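Local coordinates for molybdopterin adenylyltransferase (Helicobacter pylori, PDB 4XCW), which probably adenylylates molybdopterin with ATP, yielding adenylyl-molybdopterin on the way to the molybdenum cofactor, at residues S35-N40 against C144-F149; S14-K19 against Y46-D51; V93-L98 against I125-L130. One frame throughout, in Å; residues are numbered along the deposited sequence.

How the interactions relate
From the N terminus, strand 6-13 leads into residues 14-19, the first half of interaction 2. Helix 25-37 follows and its end opens interaction 1 at residues 35-40; strand 42-49 then brings residues 46-51 back to close the loop of interaction 2, so the two contacts cross along the chain. Interaction 3 joins residues 93-98 to 125-130 and is nested inside the long loop that interaction 1 closes at residues 144-149. Interactions 1 and 2 lie on opposite sides of the chain's centre, their own centres about 24 Å apart. Interaction 1 packs two helix ends together, while interactions 2 and 3 both reach the mixed sheet, at its two outermost strands.

Interaction 1 (S35-N40 against C144-F149); sequences SEYLLN and CLEAVF
The carbonyl oxygen of Leu-145 receives the helical bond from Phe-149 N at 2.9 Å, and the ring of Tyr-37 comes up beside it, with Tyr-37 CE2 4.0 Å from Leu-145 O. This is helix-to-helix packing in the alpha/beta molybdopterin-binding domain: the end of helix 25-37 meets the C-terminal part of helix 138-148, and the contact is largely buried and apolar.

Tyr-37 and Phe-149 carry most of it. Tyr-37 reaches across with its CG anti to the carbonyl carbon (chi1 -77°), whereas Phe-149 starts with CG anti to the backbone N (chi1 -170°), and the two side chains slide past each other in opposite directions. Their rings are oblique, planes 52° apart and centroids 5.1 Å apart, which is neither a stack nor an edge-to-face pair. What touches the Phe-149 face is one flank of the tyrosine: CD2 sits over it, displaced toward the rim and 3.6 Å from Phe-149 CG. Tyr-37 CB adds a CH-pi contact above the same ring, 4.2 Å from its centroid. Leu-38, the first residue beyond helical geometry, approaches the edge of Phe-149 in the ring plane, with Leu-38 CD2 3.7 Å from Phe-149 CZ. The phenylalanine is therefore met by Tyr-37 on a face and by Leu-38 at its far end.

Ile-171 also packs against Tyr-37, and Leu-38 rests on Ile-8 of strand 6-13 and on Met-164, which ties the helix end to the sheet and to the C-terminal tail. At the tip of Tyr-37, the hydroxyl runs up to the backbone of Glu-146, whose side chain crosses that of Tyr-37 at about a right angle: Tyr-37 OH lies 3.4 Å from Glu-146 CA and 3.6 Å from Glu-146 CB.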
ATOM      1  N   SER B  35      -4.541  -6.943 -27.872  1.00 38.87           N
ATOM      2  CA  SER B  35      -5.250  -7.207 -29.125  1.00 42.49           C
ATOM      3  C   SER B  35      -6.191  -8.401 -29.007  1.00 42.34           C
ATOM      4  O   SER B  35      -7.230  -8.441 -29.658  1.00 40.33           O
ATOM      5  CB  SER B  35      -4.262  -7.445 -30.269  1.00 45.87           C
ATOM      6  OG  SER B  35      -3.588  -6.250 -30.618  1.00 47.55           O
ATOM      7  N   GLU B  36      -5.819  -9.374 -28.182  1.00 43.22           N
ATOM      8  CA  GLU B  36      -6.641 -10.562 -27.978  1.00 43.45           C
ATOM      9  C   GLU B  36      -7.770 -10.312 -26.978  1.00 40.19           C
ATOM     10  O   GLU B  36      -8.804 -10.981 -27.018  1.00 41.68           O
ATOM     11  CB  GLU B  36      -5.778 -11.731 -27.499  1.00 48.88           C
ATOM     12  CG  GLU B  36      -4.740 -12.202 -28.505  1.00 59.55           C
ATOM     13  CD  GLU B  36      -3.778 -13.216 -27.913  1.00 68.32           C
ATOM     14  OE1 GLU B  36      -3.910 -13.521 -26.708  1.00 68.96           O
ATOM     15  OE2 GLU B  36      -2.894 -13.708 -28.650  1.00 72.98           O
ATOM     16  N   TYR B  37      -7.561  -9.346 -26.089  1.00 36.36           N
ATOM     17  CA  TYR B  37      -8.511  -9.052 -25.018  1.00 34.87           C
ATOM     18  C   TYR B  37      -9.665  -8.154 -25.456  1.00 37.19           C
ATOM     19  O   TYR B  37     -10.751  -8.207 -24.876  1.00 38.44           O
ATOM     20  CB  TYR B  37      -7.793  -8.390 -23.840  1.00 30.70           C
ATOM     21  CG  TYR B  37      -7.000  -9.335 -22.965  1.00 28.41           C
ATOM     22  CD1 TYR B  37      -6.853 -10.680 -23.296  1.00 33.59           C
ATOM     23  CD2 TYR B  37      -6.398  -8.877 -21.797  1.00 30.02           C
ATOM     24  CE1 TYR B  37      -6.124 -11.537 -22.487  1.00 37.31           C
ATOM     25  CE2 TYR B  37      -5.672  -9.725 -20.985  1.00 34.06           C
ATOM     26  CZ  TYR B  37      -5.534 -11.048 -21.330  1.00 36.94           C
ATOM     27  OH  TYR B  37      -4.805 -11.884 -20.508  1.00 38.42           O
ATOM     28  N   LEU B  38      -9.421  -7.322 -26.464  1.00 36.62           N
ATOM     29  CA  LEU B  38     -10.402  -6.331 -26.900  1.00 37.64           C
ATOM     30  C   LEU B  38     -10.939  -6.594 -28.302  1.00 39.33           C
ATOM     31  O   LEU B  38     -10.206  -7.018 -29.195  1.00 42.13           O
ATOM     32  CB  LEU B  38      -9.790  -4.930 -26.848  1.00 32.81           C
ATOM     33  CG  LEU B  38      -9.467  -4.403 -25.452  1.00 33.36           C
ATOM     34  CD1 LEU B  38      -8.624  -3.146 -25.537  1.00 31.40           C
ATOM     35  CD2 LEU B  38     -10.758  -4.131 -24.700  1.00 31.55           C
ATOM     36  N   LEU B  39     -12.227  -6.322 -28.487  1.00 37.53           N
ATOM     37  CA  LEU B  39     -12.870  -6.459 -29.784  1.00 40.90           C
ATOM     38  C   LEU B  39     -12.810  -5.151 -30.568  1.00 42.45           C
ATOM     39  O   LEU B  39     -12.957  -5.145 -31.791  1.00 42.90           O
ATOM     40  CB  LEU B  39     -14.323  -6.907 -29.612  1.00 42.43           C
ATOM     41  CG  LEU B  39     -14.510  -8.263 -28.925  1.00 45.56           C
ATOM     42  CD1 LEU B  39     -15.974  -8.507 -28.601  1.00 49.87           C
ATOM     43  CD2 LEU B  39     -13.970  -9.378 -29.804  1.00 47.09           C
ATOM     44  N   ASN B  40     -12.590  -4.049 -29.858  1.00 40.11           N
ATOM     45  CA  ASN B  40     -12.538  -2.727 -30.480  1.00 39.85           C
ATOM     46  C   ASN B  40     -11.450  -2.618 -31.531  1.00 39.87           C
ATOM     47  O   ASN B  40     -10.430  -3.297 -31.436  1.00 38.24           O
ATOM     48  CB  ASN B  40     -12.288  -1.640 -29.427  1.00 37.01           C
ATOM     49  CG  ASN B  40     -13.276  -1.690 -28.287  1.00 37.61           C
ATOM     50  OD1 ASN B  40     -13.210  -2.574 -27.438  1.00 38.14           O
ATOM     51  ND2 ASN B  40     -14.198  -0.729 -28.254  1.00 38.36           N
ATOM     52  N   CYS B 144       0.559 -10.588 -15.589  1.00 31.26           N
ATOM     53  CA  CYS B 144       0.119  -9.346 -14.977  1.00 26.00           C
ATOM     54  C   CYS B 144      -1.172  -8.826 -15.610  1.00 28.46           C
ATOM     55  O   CYS B 144      -2.130  -8.505 -14.906  1.00 28.95           O
ATOM     56  CB  CYS B 144       1.225  -8.297 -15.080  1.00 26.28           C
ATOM     57  SG  CYS B 144       0.821  -6.709 -14.345  1.00 29.75           S
ATOM     58  N   LEU B 145      -1.203  -8.763 -16.938  1.00 27.00           N
ATOM     59  CA  LEU B 145      -2.379  -8.260 -17.644  1.00 27.93           C
ATOM     60  C   LEU B 145      -3.580  -9.179 -17.422  1.00 28.87           C
ATOM     61  O   LEU B 145      -4.707  -8.713 -17.269  1.00 29.79           O
ATOM     62  CB  LEU B 145      -2.085  -8.110 -19.140  1.00 26.09           C
ATOM     63  CG  LEU B 145      -1.302  -6.851 -19.518  1.00 30.23           C
ATOM     64  CD1 LEU B 145      -0.849  -6.901 -20.966  1.00 30.44           C
ATOM     65  CD2 LEU B 145      -2.138  -5.604 -19.249  1.00 29.62           C
ATOM     66  N   GLU B 146      -3.340 -10.487 -17.393  1.00 31.16           N
ATOM     67  CA  GLU B 146      -4.424 -11.432 -17.141  1.00 29.37           C
ATOM     68  C   GLU B 146      -5.066 -11.157 -15.781  1.00 30.59           C
ATOM     69  O   GLU B 146      -6.283 -11.269 -15.618  1.00 30.73           O
ATOM     70  CB  GLU B 146      -3.914 -12.875 -17.213  1.00 34.94           C
ATOM     71  CG  GLU B 146      -5.006 -13.917 -17.008  1.00 42.95           C
ATOM     72  CD  GLU B 146      -4.534 -15.327 -17.300  1.00 55.68           C
ATOM     73  OE1 GLU B 146      -3.410 -15.486 -17.822  1.00 59.34           O
ATOM     74  OE2 GLU B 146      -5.286 -16.279 -17.002  1.00 60.95           O
ATOM     75  N   ALA B 147      -4.242 -10.761 -14.819  1.00 28.18           N
ATOM     76  CA  ALA B 147      -4.714 -10.513 -13.467  1.00 29.46           C
ATOM     77  C   ALA B 147      -5.472  -9.197 -13.335  1.00 30.04           C
ATOM     78  O   ALA B 147      -6.490  -9.142 -12.646  1.00 29.90           O
ATOM     79  CB  ALA B 147      -3.547 -10.528 -12.498  1.00 28.39           C
ATOM     80  N   VAL B 148      -4.976  -8.140 -13.976  1.00 23.68           N
ATOM     81  CA  VAL B 148      -5.537  -6.808 -13.740  1.00 22.82           C
ATOM     82  C   VAL B 148      -6.568  -6.370 -14.771  1.00 25.24           C
ATOM     83  O   VAL B 148      -7.409  -5.524 -14.472  1.00 26.89           O
ATOM     84  CB  VAL B 148      -4.439  -5.712 -13.681  1.00 30.90           C
ATOM     85  CG1 VAL B 148      -3.421  -6.031 -12.596  1.00 31.20           C
ATOM     86  CG2 VAL B 148      -3.768  -5.527 -15.034  1.00 29.00           C
ATOM     87  N   PHE B 149      -6.520  -6.935 -15.973  1.00 23.89           N
ATOM     88  CA  PHE B 149      -7.435  -6.479 -17.017  1.00 25.91           C
ATOM     89  C   PHE B 149      -8.937  -6.595 -16.687  1.00 26.11           C
ATOM     90  O   PHE B 149      -9.711  -5.741 -17.123  1.00 27.19           O
ATOM     91  CB  PHE B 149      -7.181  -7.204 -18.337  1.00 26.44           C
ATOM     92  CG  PHE B 149      -7.940  -6.604 -19.489  1.00 30.39           C
ATOM     93  CD1 PHE B 149      -7.462  -5.477 -20.131  1.00 32.23           C
ATOM     94  CD2 PHE B 149      -9.144  -7.146 -19.903  1.00 33.07           C
ATOM     95  CE1 PHE B 149      -8.163  -4.910 -21.180  1.00 32.60           C
ATOM     96  CE2 PHE B 149      -9.850  -6.582 -20.951  1.00 35.24           C
ATOM     97  CZ  PHE B 149      -9.354  -5.464 -21.588  1.00 30.12           C
TER

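Interaction 2 (S14-K19 against Y46-D51); sequences SDRASK and YEIVAD
Two backbone donors bind Ser-14 and Asp-15 to the end of strand 42-49. Ser-14 N donates to Val-49 O at 2.8 Å, a nearly straight bond (165° at the hydrogen) that carries the strand pairing just beyond strand 6-13. In the reverse direction Asp-51 N donates to Asp-15 OD1 at 3.0 Å, meeting the carboxylate on its syn side but 34° out of its plane. Between them, Ala-50 CA points its hydrogen at Ser-14 O, 3.3 Å away, a CA-H...O contact set between the two stronger bonds.

A further hydrogen bond shapes the loop itself. Ser-14 OG accepts from Arg-16 N at 3.0 Å, closing an ST turn, and the same hydroxyl is also bonded to Glu-23.

Charge enters through Asp-15 and Asp-51, whose side chains cross at about a right angle, their carboxylate planes 82° apart. Asp-15 OD2 and Asp-51 OD2, both acceptors, come within 3.4 Å of each other. A salt bridge from Arg-83 to Asp-15 OD2 probably offsets their repulsion, and the side chain of Asp-51 touches Arg-83 as well.

Packing is lighter and belongs to Arg-16. Bent at chi3, its chain crosses Ile-48 at a slant, with Arg-16 NE 3.7 Å from Ile-48 CG2. The guanidinium then turns an edge to the backbone, NH2 lying 3.9 Å from Ala-50 N, a contact without a bond.

Loops that follow neighbouring parallel strands and meet beyond their C-terminal ends are typical of alpha/beta folds with a parallel sheet. In relatives of this adenylyltransferase the C-terminal ends of these strands border the substrate site, so the Asp-15 and Asp-51 pair may lie close to it.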
ATOM      1  N   SER B  14      13.790   2.641 -21.228  1.00 40.95           N
ATOM      2  CA  SER B  14      15.020   1.901 -21.494  1.00 46.82           C
ATOM      3  C   SER B  14      16.161   2.816 -21.914  1.00 48.97           C
ATOM      4  O   SER B  14      15.966   3.734 -22.707  1.00 53.49           O
ATOM      5  CB  SER B  14      14.772   0.851 -22.579  1.00 52.14           C
ATOM      6  OG  SER B  14      15.981   0.228 -22.982  1.00 59.61           O
ATOM      7  N   ASP B  15      17.354   2.559 -21.384  1.00 51.99           N
ATOM      8  CA  ASP B  15      18.532   3.324 -21.773  1.00 56.39           C
ATOM      9  C   ASP B  15      19.150   2.747 -23.045  1.00 63.16           C
ATOM     10  O   ASP B  15      20.121   3.291 -23.574  1.00 72.14           O
ATOM     11  CB  ASP B  15      19.565   3.345 -20.641  1.00 65.06           C
ATOM     12  CG  ASP B  15      19.146   4.237 -19.483  1.00 67.07           C
ATOM     13  OD1 ASP B  15      18.408   5.218 -19.721  1.00 59.99           O
ATOM     14  OD2 ASP B  15      19.564   3.964 -18.335  1.00 72.13           O
ATOM     15  N   ARG B  16      18.573   1.645 -23.523  1.00 64.05           N
ATOM     16  CA  ARG B  16      19.047   0.938 -24.716  1.00 74.99           C
ATOM     17  C   ARG B  16      20.524   0.571 -24.635  1.00 84.26           C
ATOM     18  O   ARG B  16      21.279   0.766 -25.591  1.00 90.94           O
ATOM     19  CB  ARG B  16      18.784   1.771 -25.973  1.00 79.31           C
ATOM     20  CG  ARG B  16      17.426   1.513 -26.599  1.00 78.69           C
ATOM     21  CD  ARG B  16      16.891   2.743 -27.302  1.00 78.32           C
ATOM     22  NE  ARG B  16      16.555   3.800 -26.354  1.00 77.84           N
ATOM     23  CZ  ARG B  16      17.131   4.996 -26.331  1.00 79.61           C
ATOM     24  NH1 ARG B  16      18.078   5.295 -27.211  1.00 84.17           N
ATOM     25  NH2 ARG B  16      16.757   5.896 -25.430  1.00 75.18           N
ATOM     26  N   ALA B  17      20.928   0.030 -23.492  1.00 82.15           N
ATOM     27  CA  ALA B  17      22.318  -0.344 -23.272  1.00 85.04           C
ATOM     28  C   ALA B  17      22.414  -1.719 -22.617  1.00 84.30           C
ATOM     29  O   ALA B  17      23.473  -2.113 -22.132  1.00 86.15           O
ATOM     30  CB  ALA B  17      23.017   0.704 -22.418  1.00 87.05           C
ATOM     31  N   SER B  18      21.299  -2.444 -22.610  1.00 93.60           N
ATOM     32  CA  SER B  18      21.246  -3.756 -21.977  1.00 95.01           C
ATOM     33  C   SER B  18      20.764  -4.828 -22.948  1.00 95.59           C
ATOM     34  O   SER B  18      21.389  -5.883 -23.095  1.00 79.88           O
ATOM     35  CB  SER B  18      20.330  -3.720 -20.751  1.00 79.49           C
ATOM     36  OG  SER B  18      18.977  -3.530 -21.135  1.00 81.28           O
ATOM     37  N   LYS B  19      19.645  -4.546 -23.610  1.00 92.38           N
ATOM     38  CA  LYS B  19      18.993  -5.521 -24.477  1.00 93.66           C
ATOM     39  C   LYS B  19      19.689  -5.670 -25.830  1.00 96.99           C
ATOM     40  O   LYS B  19      19.878  -6.784 -26.312  1.00 97.21           O
ATOM     41  CB  LYS B  19      17.524  -5.139 -24.686  1.00 94.72           C
ATOM     42  CG  LYS B  19      16.694  -5.144 -23.411  1.00 94.34           C
ATOM     43  CD  LYS B  19      15.257  -4.733 -23.689  1.00 95.30           C
ATOM     44  CE  LYS B  19      14.416  -4.738 -22.421  1.00 95.29           C
ATOM     45  NZ  LYS B  19      14.301  -6.100 -21.826  1.00 93.16           N
ATOM     46  N   TYR B  46       3.209   3.749 -29.452  1.00 39.71           N
ATOM     47  CA  TYR B  46       4.387   3.155 -28.830  1.00 40.38           C
ATOM     48  C   TYR B  46       5.577   4.102 -28.867  1.00 39.94           C
ATOM     49  O   TYR B  46       5.845   4.732 -29.887  1.00 41.35           O
ATOM     50  CB  TYR B  46       4.740   1.841 -29.530  1.00 44.86           C
ATOM     51  CG  TYR B  46       6.048   1.220 -29.086  1.00 49.26           C
ATOM     52  CD1 TYR B  46       6.164   0.608 -27.843  1.00 46.93           C
ATOM     53  CD2 TYR B  46       7.163   1.229 -29.918  1.00 54.49           C
ATOM     54  CE1 TYR B  46       7.355   0.029 -27.438  1.00 45.81           C
ATOM     55  CE2 TYR B  46       8.359   0.651 -29.521  1.00 55.22           C
ATOM     56  CZ  TYR B  46       8.447   0.054 -28.278  1.00 51.11           C
ATOM     57  OH  TYR B  46       9.628  -0.525 -27.874  1.00 50.69           O
ATOM     58  N   GLU B  47       6.283   4.200 -27.746  1.00 36.16           N
ATOM     59  CA  GLU B  47       7.475   5.031 -27.654  1.00 41.10           C
ATOM     60  C   GLU B  47       8.508   4.390 -26.746  1.00 36.06           C
ATOM     61  O   GLU B  47       8.164   3.838 -25.702  1.00 33.56           O
ATOM     62  CB  GLU B  47       7.135   6.426 -27.125  1.00 46.88           C
ATOM     63  CG  GLU B  47       6.486   7.344 -28.134  1.00 57.77           C
ATOM     64  CD  GLU B  47       6.427   8.781 -27.654  1.00 62.43           C
ATOM     65  OE1 GLU B  47       5.939   9.638 -28.420  1.00 70.16           O
ATOM     66  OE2 GLU B  47       6.870   9.051 -26.517  1.00 55.10           O
ATOM     67  N   ILE B  48       9.767   4.463 -27.156  1.00 39.00           N
ATOM     68  CA  ILE B  48      10.880   4.069 -26.308  1.00 43.19           C
ATOM     69  C   ILE B  48      11.479   5.328 -25.706  1.00 41.78           C
ATOM     70  O   ILE B  48      11.855   6.247 -26.429  1.00 45.80           O
ATOM     71  CB  ILE B  48      11.964   3.301 -27.089  1.00 48.73           C
ATOM     72  CG1 ILE B  48      11.341   2.155 -27.883  1.00 53.41           C
ATOM     73  CG2 ILE B  48      13.040   2.780 -26.142  1.00 48.58           C
ATOM     74  CD1 ILE B  48      12.357   1.301 -28.625  1.00 58.84           C
ATOM     75  N   VAL B  49      11.560   5.372 -24.384  1.00 36.87           N
ATOM     76  CA  VAL B  49      12.045   6.559 -23.691  1.00 39.17           C
ATOM     77  C   VAL B  49      13.159   6.201 -22.707  1.00 41.14           C
ATOM     78  O   VAL B  49      13.085   5.185 -22.016  1.00 38.66           O
ATOM     79  CB  VAL B  49      10.883   7.271 -22.961  1.00 41.09           C
ATOM     80  CG1 VAL B  49      11.387   8.413 -22.094  1.00 43.92           C
ATOM     81  CG2 VAL B  49       9.889   7.792 -23.978  1.00 43.61           C
ATOM     82  N   ALA B  50      14.200   7.029 -22.665  1.00 39.37           N
ATOM     83  CA  ALA B  50      15.312   6.821 -21.741  1.00 41.61           C
ATOM     84  C   ALA B  50      14.853   6.880 -20.283  1.00 45.82           C
ATOM     85  O   ALA B  50      13.804   7.445 -19.973  1.00 42.88           O
ATOM     86  CB  ALA B  50      16.404   7.849 -21.993  1.00 39.87           C
ATOM     87  N   ASP B  51      15.643   6.290 -19.391  1.00 46.81           N
ATOM     88  CA  ASP B  51      15.320   6.288 -17.964  1.00 45.67           C
ATOM     89  C   ASP B  51      15.554   7.654 -17.331  1.00 41.93           C
ATOM     90  O   ASP B  51      16.272   7.767 -16.336  1.00 42.77           O
ATOM     91  CB  ASP B  51      16.153   5.238 -17.222  1.00 50.40           C
ATOM     92  CG  ASP B  51      15.614   3.839 -17.393  1.00 51.81           C
ATOM     93  OD1 ASP B  51      14.388   3.649 -17.242  1.00 49.05           O
ATOM     94  OD2 ASP B  51      16.418   2.924 -17.667  1.00 52.47           O
TER

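Interaction 3 (V93-L98 against I125-L130); sequences VCQKML and IRNKSL
Gln-95 reaches over the end of strand 123-126 to grip Asn-127. Its CB lies 3.9 Å from Ile-125 O, the carbonyl that also accepts from Gln-95 N at 2.8 Å. The chain then bends at chi2 (140°), which carries CD toward the type II' turn from Arg-126 to Ser-129. There the amide makes two bonds with one residue: OE1 accepts from Asn-127 N at 2.9 Å, and NE2 donates to Asn-127 OD1 at 2.8 Å. Both bonds are nearly straight, yet each donor stands above the plane of the carbonyl it meets. The two side-chain amide planes are 67° apart.

Beside it, Gln-95 and Lys-96 both face Ile-125, a classic beta bulge, and Ile-125 N donates to Lys-96 O at 2.7 Å. Further along, Leu-98 CD1 touches the CD1 atoms of Ile-125 and Leu-130 in an apolar cluster that Cys-155 of helix 152-158 joins. A second subunit packs here too, its Leu-118 on Leu-98 and its Pro-80 on Ile-125.

Arg-126, extended from CG to NE, donates from NH1 to Val-93 O at 3.0 Å, on a lone pair in the carbonyl plane, while NH2 forms a salt bridge to Asp-65. A guanidinium at the carbonyl of Val-93, the last residue of helix 86-93, would be expected to suit the partial negative charge of that helix end.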
ATOM      1  N   VAL B  93       2.420  12.470 -12.848  1.00 25.14           N
ATOM      2  CA  VAL B  93       1.484  12.923 -13.878  1.00 30.05           C
ATOM      3  C   VAL B  93       0.043  12.493 -13.597  1.00 29.24           C
ATOM      4  O   VAL B  93      -0.879  12.971 -14.257  1.00 27.99           O
ATOM      5  CB  VAL B  93       1.896  12.426 -15.296  1.00 29.61           C
ATOM      6  CG1 VAL B  93       3.352  12.776 -15.588  1.00 28.75           C
ATOM      7  CG2 VAL B  93       1.661  10.938 -15.449  1.00 24.08           C
ATOM      8  N   CYS B  94      -0.155  11.598 -12.628  1.00 25.18           N
ATOM      9  CA  CYS B  94      -1.503  11.185 -12.250  1.00 25.38           C
ATOM     10  C   CYS B  94      -2.087  12.087 -11.179  1.00 28.07           C
ATOM     11  O   CYS B  94      -1.356  12.633 -10.354  1.00 30.41           O
ATOM     12  CB  CYS B  94      -1.518   9.746 -11.741  1.00 23.57           C
ATOM     13  SG  CYS B  94      -1.277   8.547 -13.024  1.00 25.74           S
ATOM     14  N   GLN B  95      -3.409  12.228 -11.194  1.00 26.59           N
ATOM     15  CA  GLN B  95      -4.114  13.023 -10.193  1.00 26.96           C
ATOM     16  C   GLN B  95      -4.592  12.169  -9.009  1.00 29.80           C
ATOM     17  O   GLN B  95      -4.676  12.651  -7.877  1.00 34.62           O
ATOM     18  CB  GLN B  95      -5.300  13.740 -10.844  1.00 34.12           C
ATOM     19  CG  GLN B  95      -4.903  14.645 -12.001  1.00 41.65           C
ATOM     20  CD  GLN B  95      -5.879  14.577 -13.161  1.00 43.89           C
ATOM     21  OE1 GLN B  95      -6.648  13.623 -13.286  1.00 37.31           O
ATOM     22  NE2 GLN B  95      -5.859  15.598 -14.013  1.00 48.87           N
ATOM     23  N   LYS B  96      -4.914  10.911  -9.293  1.00 26.43           N
ATOM     24  CA  LYS B  96      -5.332   9.917  -8.296  1.00 24.99           C
ATOM     25  C   LYS B  96      -4.572   8.622  -8.524  1.00 25.54           C
ATOM     26  O   LYS B  96      -4.549   8.129  -9.650  1.00 28.60           O
ATOM     27  CB  LYS B  96      -6.825   9.598  -8.399  1.00 26.31           C
ATOM     28  CG  LYS B  96      -7.800  10.655  -7.944  1.00 37.14           C
ATOM     29  CD  LYS B  96      -9.215  10.096  -8.078  1.00 40.81           C
ATOM     30  CE  LYS B  96     -10.273  11.039  -7.519  1.00 48.30           C
ATOM     31  NZ  LYS B  96     -10.469  12.253  -8.364  1.00 52.38           N
ATOM     32  N   MET B  97      -3.985   8.043  -7.478  1.00 21.17           N
ATOM     33  CA  MET B  97      -3.363   6.729  -7.627  1.00 20.70           C
ATOM     34  C   MET B  97      -4.338   5.633  -7.193  1.00 20.74           C
ATOM     35  O   MET B  97      -5.231   5.869  -6.377  1.00 23.20           O
ATOM     36  CB  MET B  97      -2.063   6.634  -6.816  1.00 25.88           C
ATOM     37  CG  MET B  97      -0.999   7.645  -7.228  1.00 25.50           C
ATOM     38  SD  MET B  97      -0.494   7.465  -8.956  1.00 23.97           S
ATOM     39  CE  MET B  97       0.411   5.929  -8.929  1.00 22.99           C
ATOM     40  N   LEU B  98      -4.156   4.440  -7.748  1.00 19.35           N
ATOM     41  CA  LEU B  98      -5.001   3.294  -7.426  1.00 21.27           C
ATOM     42  C   LEU B  98      -4.139   2.200  -6.809  1.00 22.87           C
ATOM     43  O   LEU B  98      -3.631   1.339  -7.523  1.00 22.43           O
ATOM     44  CB  LEU B  98      -5.711   2.783  -8.682  1.00 22.77           C
ATOM     45  CG  LEU B  98      -6.525   3.822  -9.455  1.00 23.59           C
ATOM     46  CD1 LEU B  98      -6.982   3.281 -10.807  1.00 23.52           C
ATOM     47  CD2 LEU B  98      -7.719   4.275  -8.624  1.00 21.09           C
ATOM     48  N   ILE B 125      -4.800   7.547 -12.304  1.00 19.96           N
ATOM     49  CA  ILE B 125      -5.655   8.207 -13.272  1.00 22.44           C
ATOM     50  C   ILE B 125      -5.112   9.579 -13.641  1.00 22.39           C
ATOM     51  O   ILE B 125      -4.776  10.364 -12.766  1.00 20.88           O
ATOM     52  CB  ILE B 125      -7.080   8.381 -12.725  1.00 20.94           C
ATOM     53  CG1 ILE B 125      -7.654   7.037 -12.286  1.00 22.41           C
ATOM     54  CG2 ILE B 125      -7.966   9.084 -13.757  1.00 22.91           C
ATOM     55  CD1 ILE B 125      -7.698   6.002 -13.403  1.00 22.52           C
ATOM     56  N   ARG B 126      -5.001   9.846 -14.939  1.00 24.64           N
ATOM     57  CA  ARG B 126      -4.805  11.205 -15.435  1.00 22.98           C
ATOM     58  C   ARG B 126      -5.962  11.543 -16.358  1.00 24.90           C
ATOM     59  O   ARG B 126      -6.037  11.032 -17.477  1.00 25.32           O
ATOM     60  CB  ARG B 126      -3.479  11.363 -16.185  1.00 24.42           C
ATOM     61  CG  ARG B 126      -3.294  12.777 -16.732  1.00 26.61           C
ATOM     62  CD  ARG B 126      -1.997  12.950 -17.525  1.00 26.55           C
ATOM     63  NE  ARG B 126      -1.919  14.300 -18.081  1.00 26.66           N
ATOM     64  CZ  ARG B 126      -1.361  15.325 -17.454  1.00 26.85           C
ATOM     65  NH1 ARG B 126      -0.806  15.150 -16.260  1.00 29.96           N
ATOM     66  NH2 ARG B 126      -1.345  16.521 -18.024  1.00 28.14           N
ATOM     67  N   ASN B 127      -6.854  12.402 -15.876  1.00 26.72           N
ATOM     68  CA  ASN B 127      -8.052  12.800 -16.610  1.00 28.93           C
ATOM     69  C   ASN B 127      -8.866  11.585 -17.050  1.00 28.93           C
ATOM     70  O   ASN B 127      -9.421  10.884 -16.207  1.00 29.31           O
ATOM     71  CB  ASN B 127      -7.673  13.677 -17.805  1.00 30.53           C
ATOM     72  CG  ASN B 127      -7.016  14.972 -17.374  1.00 36.46           C
ATOM     73  OD1 ASN B 127      -7.401  15.563 -16.363  1.00 35.34           O
ATOM     74  ND2 ASN B 127      -6.013  15.412 -18.124  1.00 41.29           N
ATOM     75  N   LYS B 128      -8.941  11.336 -18.353  1.00 27.59           N
ATOM     76  CA  LYS B 128      -9.744  10.224 -18.856  1.00 25.56           C
ATOM     77  C   LYS B 128      -8.856   9.034 -19.227  1.00 27.14           C
ATOM     78  O   LYS B 128      -9.244   8.177 -20.027  1.00 25.75           O
ATOM     79  CB  LYS B 128     -10.580  10.680 -20.055  1.00 29.32           C
ATOM     80  CG  LYS B 128     -11.483  11.867 -19.723  1.00 35.17           C
ATOM     81  CD  LYS B 128     -12.403  12.268 -20.870  1.00 38.61           C
ATOM     82  CE  LYS B 128     -13.302  13.423 -20.445  1.00 43.50           C
ATOM     83  NZ  LYS B 128     -14.337  13.743 -21.460  1.00 46.13           N
ATOM     84  N   SER B 129      -7.664   8.988 -18.634  1.00 24.49           N
ATOM     85  CA  SER B 129      -6.689   7.937 -18.929  1.00 24.42           C
ATOM     86  C   SER B 129      -6.294   7.124 -17.704  1.00 23.87           C
ATOM     87  O   SER B 129      -6.020   7.680 -16.638  1.00 24.43           O
ATOM     88  CB  SER B 129      -5.421   8.539 -19.541  1.00 23.85           C
ATOM     89  OG  SER B 129      -5.708   9.282 -20.714  1.00 25.64           O
ATOM     90  N   LEU B 130      -6.250   5.806 -17.866  1.00 25.37           N
ATOM     91  CA  LEU B 130      -5.700   4.928 -16.846  1.00 20.93           C
ATOM     92  C   LEU B 130      -4.267   4.558 -17.215  1.00 20.16           C
ATOM     93  O   LEU B 130      -4.013   4.054 -18.304  1.00 21.65           O
ATOM     94  CB  LEU B 130      -6.546   3.661 -16.692  1.00 21.58           C
ATOM     95  CG  LEU B 130      -5.967   2.542 -15.809  1.00 22.97           C
ATOM     96  CD1 LEU B 130      -5.773   2.970 -14.363  1.00 23.42           C
ATOM     97  CD2 LEU B 130      -6.847   1.304 -15.870  1.00 24.96           C
TER